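Local coordinates for staphylococcal nuclease domain-containing protein 1 (Drosophila melanogaster, PDB 2WAC) that cleaves both DNA and RNA as an endonuclease, acts with the RNA-induced silencing complex, and binds symmetrically dimethylated arginine peptides through its Tudor domain, at residues 51-59 / 70-81; 132-140 / 175-183. All coordinates share one frame; numbering follows the deposited sequence.

Interaction 1 (51-59 / 70-81)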
loop_
_atom_site.group_PDB
_atom_site.type_symbol
_atom_site.label_atom_id
_atom_site.label_comp_id
_atom_site.label_asym_id
_atom_site.label_seq_id
_atom_site.Cartn_x
_atom_site.Cartn_y
_atom_site.Cartn_z
ATOM N N THR A 51 -27.701 2.239 -0.824
ATOM C CA THR A 51 -27.002 1.783 -2.022
ATOM C C THR A 51 -26.121 2.933 -2.530
ATOM O O THR A 51 -26.565 4.086 -2.565
ATOM C CB THR A 51 -27.972 1.239 -3.119
ATOM O OG1 THR A 51 -27.235 0.500 -4.106
ATOM C CG2 THR A 51 -28.755 2.356 -3.793
ATOM N N PRO A 52 -24.862 2.630 -2.888
ATOM C CA PRO A 52 -23.916 3.681 -3.245
ATOM C C PRO A 52 -23.842 4.005 -4.735
ATOM O O PRO A 52 -24.274 3.212 -5.576
ATOM C CB PRO A 52 -22.580 3.102 -2.778
ATOM C CG PRO A 52 -22.769 1.598 -2.815
ATOM C CD PRO A 52 -24.237 1.296 -2.956
ATOM N N LYS A 53 -23.315 5.189 -5.038
ATOM C CA LYS A 53 -22.823 5.515 -6.369
ATOM C C LYS A 53 -21.321 5.277 -6.339
ATOM O O LYS A 53 -20.708 5.363 -5.272
ATOM C CB LYS A 53 -23.100 6.983 -6.712
ATOM C CG LYS A 53 -24.573 7.347 -6.845
ATOM C CD LYS A 53 -24.742 8.812 -7.234
ATOM C CE LYS A 53 -26.209 9.200 -7.311
ATOM N NZ LYS A 53 -26.382 10.630 -7.710
ATOM N N ARG A 54 -20.727 4.990 -7.492
ATOM C CA ARG A 54 -19.273 4.934 -7.604
ATOM C C ARG A 54 -18.631 6.231 -7.120
ATOM O O ARG A 54 -18.979 7.315 -7.588
ATOM C CB ARG A 54 -18.857 4.647 -9.048
ATOM C CG ARG A 54 -19.665 5.405 -10.089
ATOM C CD ARG A 54 -19.573 4.738 -11.452
ATOM N NE ARG A 54 -20.662 5.147 -12.335
ATOM C CZ ARG A 54 -21.544 4.309 -12.870
ATOM N NH1 ARG A 54 -21.469 3.010 -12.613
ATOM N NH2 ARG A 54 -22.502 4.769 -13.662
ATOM N N GLY A 55 -17.693 6.117 -6.184
ATOM C CA GLY A 55 -17.010 7.291 -5.640
ATOM C C GLY A 55 -17.432 7.718 -4.246
ATOM O O GLY A 55 -16.737 8.505 -3.602
ATOM N N ASP A 56 -18.572 7.206 -3.783
ATOM C CA ASP A 56 -19.103 7.539 -2.460
ATOM C C ASP A 56 -18.141 7.160 -1.334
ATOM O O ASP A 56 -17.520 6.094 -1.371
ATOM C CB ASP A 56 -20.453 6.844 -2.234
ATOM C CG ASP A 56 -21.603 7.518 -2.972
ATOM O OD1 ASP A 56 -21.370 8.491 -3.718
ATOM O OD2 ASP A 56 -22.755 7.069 -2.796
ATOM N N LEU A 57 -18.010 8.044 -0.347
ATOM C CA LEU A 57 -17.292 7.720 0.885
ATOM C C LEU A 57 -18.298 7.179 1.897
ATOM O O LEU A 57 -19.276 7.853 2.232
ATOM C CB LEU A 57 -16.558 8.945 1.440
ATOM C CG LEU A 57 -15.637 8.756 2.653
ATOM C CD1 LEU A 57 -14.458 7.832 2.348
ATOM C CD2 LEU A 57 -15.139 10.101 3.157
ATOM N N VAL A 58 -18.056 5.960 2.370
ATOM C CA VAL A 58 -19.028 5.240 3.194
ATOM C C VAL A 58 -18.428 4.654 4.470
ATOM O O VAL A 58 -17.214 4.703 4.691
ATOM C CB VAL A 58 -19.702 4.078 2.398
ATOM C CG1 VAL A 58 -20.503 4.611 1.220
ATOM C CG2 VAL A 58 -18.668 3.051 1.931
ATOM N N ALA A 59 -19.304 4.113 5.311
ATOM C CA ALA A 59 -18.900 3.196 6.361
ATOM C C ALA A 59 -19.180 1.788 5.853
ATOM O O ALA A 59 -20.282 1.498 5.373
ATOM C CB ALA A 59 -19.665 3.470 7.636
ATOM N N ARG A 70 -13.912 3.254 7.518
ATOM C CA ARG A 70 -14.096 4.236 6.446
ATOM C C ARG A 70 -13.705 3.592 5.118
ATOM O O ARG A 70 -12.681 2.908 5.034
ATOM C CB ARG A 70 -13.255 5.493 6.683
ATOM C CG ARG A 70 -13.568 6.248 7.965
ATOM C CD ARG A 70 -13.132 7.705 7.873
ATOM N NE ARG A 70 -11.690 7.866 7.678
ATOM C CZ ARG A 70 -11.089 9.021 7.404
ATOM N NH1 ARG A 70 -11.799 10.138 7.282
ATOM N NH2 ARG A 70 -9.772 9.062 7.247
ATOM N N ALA A 71 -14.519 3.801 4.088
ATOM C CA ALA A 71 -14.289 3.148 2.802
ATOM C C ALA A 71 -14.726 4.000 1.618
ATOM O O ALA A 71 -15.679 4.769 1.713
ATOM C CB ALA A 71 -14.984 1.786 2.765
ATOM N N LYS A 72 -14.011 3.855 0.506
ATOM C CA LYS A 72 -14.374 4.505 -0.746
ATOM C C LYS A 72 -14.969 3.463 -1.682
ATOM O O LYS A 72 -14.374 2.408 -1.899
ATOM C CB LYS A 72 -13.140 5.155 -1.378
ATOM C CG LYS A 72 -13.358 5.786 -2.751
ATOM C CD LYS A 72 -12.040 6.322 -3.284
ATOM C CE LYS A 72 -12.070 6.529 -4.786
ATOM N NZ LYS A 72 -10.724 6.931 -5.296
ATOM N N VAL A 73 -16.151 3.754 -2.217
ATOM C CA VAL A 73 -16.772 2.882 -3.204
ATOM C C VAL A 73 -16.112 3.119 -4.560
ATOM O O VAL A 73 -16.195 4.216 -5.117
ATOM C CB VAL A 73 -18.301 3.102 -3.298
ATOM C CG1 VAL A 73 -18.896 2.223 -4.380
ATOM C CG2 VAL A 73 -18.969 2.815 -1.960
ATOM N N GLU A 74 -15.448 2.091 -5.078
ATOM C CA GLU A 74 -14.742 2.201 -6.355
ATOM C C GLU A 74 -15.560 1.698 -7.547
ATOM O O GLU A 74 -15.435 2.225 -8.652
ATOM C CB GLU A 74 -13.387 1.501 -6.279
ATOM C CG GLU A 74 -12.390 2.219 -5.371
ATOM C CD GLU A 74 -10.972 1.736 -5.558
ATOM O OE1 GLU A 74 -10.779 0.712 -6.249
ATOM O OE2 GLU A 74 -10.049 2.379 -5.015
ATOM N N ARG A 75 -16.390 0.683 -7.315
ATOM C CA ARG A 75 -17.279 0.141 -8.341
ATOM C C ARG A 75 -18.535 -0.407 -7.671
ATOM O O ARG A 75 -18.455 -1.027 -6.610
ATOM C CB ARG A 75 -16.571 -0.971 -9.130
ATOM C CG ARG A 75 -17.286 -1.414 -10.414
ATOM C CD ARG A 75 -16.563 -2.577 -11.103
ATOM N NE ARG A 75 -15.218 -2.209 -11.556
ATOM C CZ ARG A 75 -14.369 -3.029 -12.175
ATOM N NH1 ARG A 75 -14.709 -4.288 -12.433
ATOM N NH2 ARG A 75 -13.174 -2.586 -12.538
ATOM N N VAL A 76 -19.695 -0.159 -8.277
ATOM C CA VAL A 76 -20.942 -0.789 -7.835
ATOM C C VAL A 76 -21.494 -1.657 -8.964
ATOM O O VAL A 76 -21.543 -1.226 -10.117
ATOM C CB VAL A 76 -22.019 0.243 -7.391
ATOM C CG1 VAL A 76 -23.285 -0.467 -6.915
ATOM C CG2 VAL A 76 -21.495 1.125 -6.286
ATOM N N GLN A 77 -21.895 -2.879 -8.622
ATOM C CA GLN A 77 -22.470 -3.806 -9.590
ATOM C C GLN A 77 -23.640 -4.579 -8.977
ATOM O O GLN A 77 -23.445 -5.602 -8.316
ATOM C CB GLN A 77 -21.394 -4.761 -10.130
ATOM C CG GLN A 77 -21.869 -5.699 -11.244
ATOM C CD GLN A 77 -22.367 -4.959 -12.476
ATOM O OE1 GLN A 77 -21.640 -4.170 -13.082
ATOM N NE2 GLN A 77 -23.613 -5.218 -12.852
ATOM N N GLY A 78 -24.851 -4.076 -9.204
ATOM C CA GLY A 78 -26.061 -4.663 -8.632
ATOM C C GLY A 78 -26.065 -4.638 -7.113
ATOM O O GLY A 78 -25.980 -3.570 -6.501
ATOM N N SER A 79 -26.140 -5.825 -6.513
ATOM C CA SER A 79 -26.258 -5.986 -5.057
ATOM C C SER A 79 -24.935 -5.855 -4.300
ATOM O O SER A 79 -24.921 -5.875 -3.066
ATOM C CB SER A 79 -26.887 -7.343 -4.730
ATOM O OG SER A 79 -28.167 -7.467 -5.318
ATOM N N ASN A 80 -23.837 -5.726 -5.040
ATOM C CA ASN A 80 -22.495 -5.721 -4.458
ATOM C C ASN A 80 -21.691 -4.481 -4.851
ATOM O O ASN A 80 -21.998 -3.824 -5.847
ATOM C CB ASN A 80 -21.741 -6.992 -4.872
ATOM C CG ASN A 80 -22.504 -8.266 -4.536
ATOM O OD1 ASN A 80 -22.729 -8.577 -3.367
ATOM N ND2 ASN A 80 -22.902 -9.009 -5.566
ATOM N N ALA A 81 -20.670 -4.162 -4.059
ATOM C CA ALA A 81 -19.755 -3.069 -4.384
ATOM C C ALA A 81 -18.313 -3.446 -4.076
ATOM O O ALA A 81 -18.050 -4.257 -3.183
ATOM C CB ALA A 81 -20.142 -1.798 -3.634
HETATM O O HOH W 1 -27.297 -2.352 -4.491
HETATM O O HOH W 2 -19.774 1.162 -10.790
#
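Val58 and Ala71 form a two-way backbone pair: Val58 N donates to Ala71 O over 2.7 Å, and Ala71 N returns a bond to Val58 O at 2.9 Å. This is the hydrogen-bonded pair of an antiparallel ladder, with Leu57-Lys72 and Ala59-Arg70 as its non-hydrogen-bonded neighbours. Further along, Val73 uses both backbone groups, its N reaching Asp56 O at 2.8 Å and its O accepting from Gly55 N. Gly55 belongs to a type II turn, Lys53 to Asp56; Asp56 N closes the turn on Lys53 O, and Lys53 N donates to Asp56 OD2 from above the carboxylate plane. Water 2 accepts from both Val76 N and Arg54 NH1, meeting the guanidinium edge in plane. With chi1 at 177°, Val73 CG2 stands beside its own backbone N and meets Pro52 CB at 3.7 Å and Val58 CG2 at 3.9 Å. Cut back to alanine, Val73 would lose both methyls, which would probably open a gap between Pro52 and Val58. Val76 CG2 packs on Pro52 CG. In the Tudor barrel, strands 57-61 and 68-77 are hairpin partners; strand 99-101 flanks the former, strand 80-85 the latter, and helix 26-42 touches Ala59 and Arg70.

Interaction 2 (132-140 / 175-183)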
loop_
_atom_site.group_PDB
_atom_site.type_symbol
_atom_site.label_atom_id
_atom_site.label_comp_id
_atom_site.label_asym_id
_atom_site.label_seq_id
_atom_site.Cartn_x
_atom_site.Cartn_y
_atom_site.Cartn_z
ATOM N N GLU A 132 7.444 -15.192 -4.947
ATOM C CA GLU A 132 8.569 -15.121 -4.021
ATOM C C GLU A 132 8.994 -13.678 -3.752
ATOM O O GLU A 132 9.305 -13.324 -2.614
ATOM C CB GLU A 132 9.746 -15.970 -4.525
ATOM C CG GLU A 132 11.012 -15.945 -3.648
ATOM C CD GLU A 132 10.768 -16.282 -2.175
ATOM O OE1 GLU A 132 9.687 -16.809 -1.823
ATOM O OE2 GLU A 132 11.677 -16.021 -1.358
ATOM N N ALA A 133 8.985 -12.853 -4.798
ATOM C CA ALA A 133 9.306 -11.432 -4.675
ATOM C C ALA A 133 8.345 -10.720 -3.723
ATOM O O ALA A 133 8.771 -9.934 -2.874
ATOM C CB ALA A 133 9.298 -10.766 -6.043
ATOM N N LEU A 134 7.053 -11.015 -3.864
ATOM C CA LEU A 134 6.015 -10.420 -3.023
ATOM C C LEU A 134 6.080 -10.939 -1.583
ATOM O O LEU A 134 5.849 -10.183 -0.638
ATOM C CB LEU A 134 4.628 -10.659 -3.633
ATOM C CG LEU A 134 4.367 -10.042 -5.014
ATOM C CD1 LEU A 134 3.237 -10.768 -5.732
ATOM C CD2 LEU A 134 4.078 -8.546 -4.918
ATOM N N ARG A 135 6.401 -12.224 -1.435
ATOM C CA ARG A 135 6.604 -12.849 -0.127
ATOM C C ARG A 135 7.801 -12.228 0.597
ATOM O O ARG A 135 7.720 -11.914 1.787
ATOM C CB ARG A 135 6.820 -14.358 -0.288
ATOM C CG ARG A 135 6.772 -15.148 1.017
ATOM C CD ARG A 135 7.710 -16.358 0.991
ATOM N NE ARG A 135 9.116 -15.976 0.823
ATOM C CZ ARG A 135 9.893 -15.488 1.788
ATOM N NH1 ARG A 135 9.414 -15.315 3.015
ATOM N NH2 ARG A 135 11.153 -15.171 1.525
ATOM N N ALA A 136 8.902 -12.054 -0.135
ATOM C CA ALA A 136 10.136 -11.494 0.418
ATOM C C ALA A 136 9.976 -10.044 0.870
ATOM O O ALA A 136 10.499 -9.659 1.915
ATOM C CB ALA A 136 11.276 -11.616 -0.585
ATOM N N PHE A 137 9.250 -9.250 0.084
ATOM C CA PHE A 137 9.052 -7.833 0.385
ATOM C C PHE A 137 8.108 -7.626 1.568
ATOM O O PHE A 137 8.318 -6.724 2.380
ATOM C CB PHE A 137 8.551 -7.075 -0.849
ATOM C CG PHE A 137 8.358 -5.594 -0.625
ATOM C CD1 PHE A 137 9.392 -4.805 -0.123
ATOM C CD2 PHE A 137 7.144 -4.987 -0.933
ATOM C CE1 PHE A 137 9.214 -3.439 0.081
ATOM C CE2 PHE A 137 6.959 -3.618 -0.739
ATOM C CZ PHE A 137 7.996 -2.845 -0.230
ATOM N N SER A 138 7.081 -8.470 1.656
ATOM C CA SER A 138 6.140 -8.446 2.772
ATOM C C SER A 138 6.806 -8.821 4.095
ATOM O O SER A 138 6.513 -8.225 5.134
ATOM C CB SER A 138 4.953 -9.372 2.495
ATOM O OG SER A 138 4.044 -9.365 3.579
ATOM N N GLU A 139 7.699 -9.809 4.048
ATOM C CA GLU A 139 8.465 -10.211 5.224
ATOM C C GLU A 139 9.388 -9.082 5.690
ATOM O O GLU A 139 9.613 -8.911 6.889
ATOM C CB GLU A 139 9.274 -11.478 4.937
ATOM C CG GLU A 139 9.677 -12.245 6.191
ATOM C CD GLU A 139 10.639 -13.387 5.914
ATOM O OE1 GLU A 139 10.546 -14.012 4.836
ATOM O OE2 GLU A 139 11.491 -13.661 6.785
ATOM N N ASP A 140 9.910 -8.319 4.731
ATOM C CA ASP A 140 10.778 -7.175 5.010
ATOM C C ASP A 140 10.057 -6.025 5.716
ATOM O O ASP A 140 10.553 -5.504 6.717
ATOM C CB ASP A 140 11.408 -6.648 3.712
ATOM C CG ASP A 140 12.492 -7.563 3.157
ATOM O OD1 ASP A 140 13.018 -8.417 3.904
ATOM O OD2 ASP A 140 12.826 -7.414 1.963
ATOM N N GLN A 175 17.634 -4.059 -2.161
ATOM C CA GLN A 175 18.007 -5.367 -1.620
ATOM C C GLN A 175 17.314 -6.501 -2.379
ATOM O O GLN A 175 17.920 -7.546 -2.614
ATOM C CB GLN A 175 17.706 -5.452 -0.120
ATOM C CG GLN A 175 18.384 -6.631 0.579
ATOM C CD GLN A 175 18.148 -6.651 2.076
ATOM O OE1 GLN A 175 17.015 -6.773 2.540
ATOM N NE2 GLN A 175 19.225 -6.542 2.843
ATOM N N LEU A 176 16.055 -6.284 -2.766
ATOM C CA LEU A 176 15.317 -7.234 -3.604
ATOM C C LEU A 176 16.018 -7.446 -4.949
ATOM O O LEU A 176 16.083 -8.570 -5.453
ATOM C CB LEU A 176 13.876 -6.760 -3.838
ATOM C CG LEU A 176 12.882 -6.634 -2.677
ATOM C CD1 LEU A 176 11.543 -6.127 -3.204
ATOM C CD2 LEU A 176 12.696 -7.953 -1.941
ATOM N N VAL A 177 16.537 -6.357 -5.516
ATOM C CA VAL A 177 17.330 -6.399 -6.746
ATOM C C VAL A 177 18.647 -7.164 -6.534
ATOM O O VAL A 177 18.964 -8.076 -7.302
ATOM C CB VAL A 177 17.599 -4.968 -7.305
ATOM C CG1 VAL A 177 18.400 -5.023 -8.594
ATOM C CG2 VAL A 177 16.289 -4.226 -7.540
ATOM N N ALA A 178 19.392 -6.801 -5.488
ATOM C CA ALA A 178 20.680 -7.435 -5.176
ATOM C C ALA A 178 20.559 -8.932 -4.871
ATOM O O ALA A 178 21.493 -9.697 -5.116
ATOM C CB ALA A 178 21.370 -6.709 -4.026
ATOM N N GLU A 179 19.405 -9.336 -4.342
ATOM C CA GLU A 179 19.114 -10.745 -4.064
ATOM C C GLU A 179 18.617 -11.509 -5.295
ATOM O O GLU A 179 18.394 -12.722 -5.232
ATOM C CB GLU A 179 18.098 -10.870 -2.927
ATOM C CG GLU A 179 18.672 -10.576 -1.546
ATOM C CD GLU A 179 17.603 -10.368 -0.488
ATOM O OE1 GLU A 179 16.416 -10.187 -0.843
ATOM O OE2 GLU A 179 17.954 -10.377 0.710
ATOM N N GLY A 180 18.442 -10.795 -6.406
ATOM C CA GLY A 180 18.021 -11.401 -7.670
ATOM C C GLY A 180 16.571 -11.847 -7.694
ATOM O O GLY A 180 16.228 -12.813 -8.372
ATOM N N LEU A 181 15.721 -11.132 -6.964
ATOM C CA LEU A 181 14.303 -11.479 -6.856
ATOM C C LEU A 181 13.425 -10.638 -7.779
ATOM O O LEU A 181 12.341 -11.069 -8.181
ATOM C CB LEU A 181 13.824 -11.352 -5.406
ATOM C CG LEU A 181 14.542 -12.210 -4.357
ATOM C CD1 LEU A 181 14.166 -11.758 -2.954
ATOM C CD2 LEU A 181 14.247 -13.703 -4.545
ATOM N N VAL A 182 13.900 -9.437 -8.102
ATOM C CA VAL A 182 13.201 -8.528 -9.013
ATOM C C VAL A 182 14.163 -7.913 -10.028
ATOM O O VAL A 182 15.385 -8.044 -9.905
ATOM C CB VAL A 182 12.460 -7.383 -8.257
ATOM C CG1 VAL A 182 11.285 -7.920 -7.442
ATOM C CG2 VAL A 182 13.423 -6.584 -7.384
ATOM N N LEU A 183 13.599 -7.241 -11.027
ATOM C CA LEU A 183 14.382 -6.523 -12.023
ATOM C C LEU A 183 14.496 -5.044 -11.664
ATOM O O LEU A 183 13.612 -4.480 -11.013
ATOM C CB LEU A 183 13.767 -6.689 -13.419
ATOM C CG LEU A 183 13.619 -8.113 -13.976
ATOM C CD1 LEU A 183 12.735 -8.120 -15.217
ATOM C CD2 LEU A 183 14.976 -8.742 -14.283
HETATM O O HOH W 3 14.323 -10.001 0.807
#
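Apolar contacts carry the meeting of Ala136 with Leu181 and Leu176: Ala136 CB lies 3.7 Å from Leu181 CD1 and 4.2 Å from Leu176 CD2. Leu176 CD1 approaches Phe137 CB at 3.9 Å and nears the start of its ring, the side chains crossing at about a right angle, while CD2 passes beside Asp140 OD2. One turn earlier, Ala133 CB touches Val182 CG1 at 3.7 Å and sits equally close to Leu181 O. Leu181 CD2 reaches the aliphatic CG of Glu132, which bends at its second torsion (chi2 53°), carrying its carboxylate back to Arg135.

Ionic contacts stay within 132-140. Arg135 grips Glu132 side-on, NE to OE1 at 2.8 Å and NH2 to OE2, while NH1 binds Glu139 OE1.

One water-mediated link crosses the contact: water 3 lies 3.2 Å from Asp140 OD2 and 2.7 Å from Glu179 OE1, though it may not donate to both at once.

Backbone bonds shape the second segment: Gly180, at positive phi, ends helix 172-178 in a Schellman motif. Helix 127-141 thus packs against that helix end and the following turn, Phe137 and Leu176 both meeting Leu118 of strand 113-118. With no direct hydrogen bond across, cohesion rests on methyl packing, and the water may ease repulsion between the acids.

Overall arrangement
Interaction 1 comes first along the chain, complete by residue 81, well before interaction 2 starts at 132; they flank the middle of the molecule, their centres 34 Å apart and their nearest atoms about 18 Å apart. They share no helix, strand or sheet. Interaction 1 belongs to the five-stranded antiparallel sheet of the Tudor domain, and 70-81 falls within the region involved in dimethylarginine binding. Interaction 2 joins helix 127-141 to helix 172-178 and the turn that follows it in the nuclease-like part, beside the other five-stranded sheet. The separation is consistent with two spatially distinct parts of the extended Tudor domain, the contact being a backbone ladder in one and helix packing in the other.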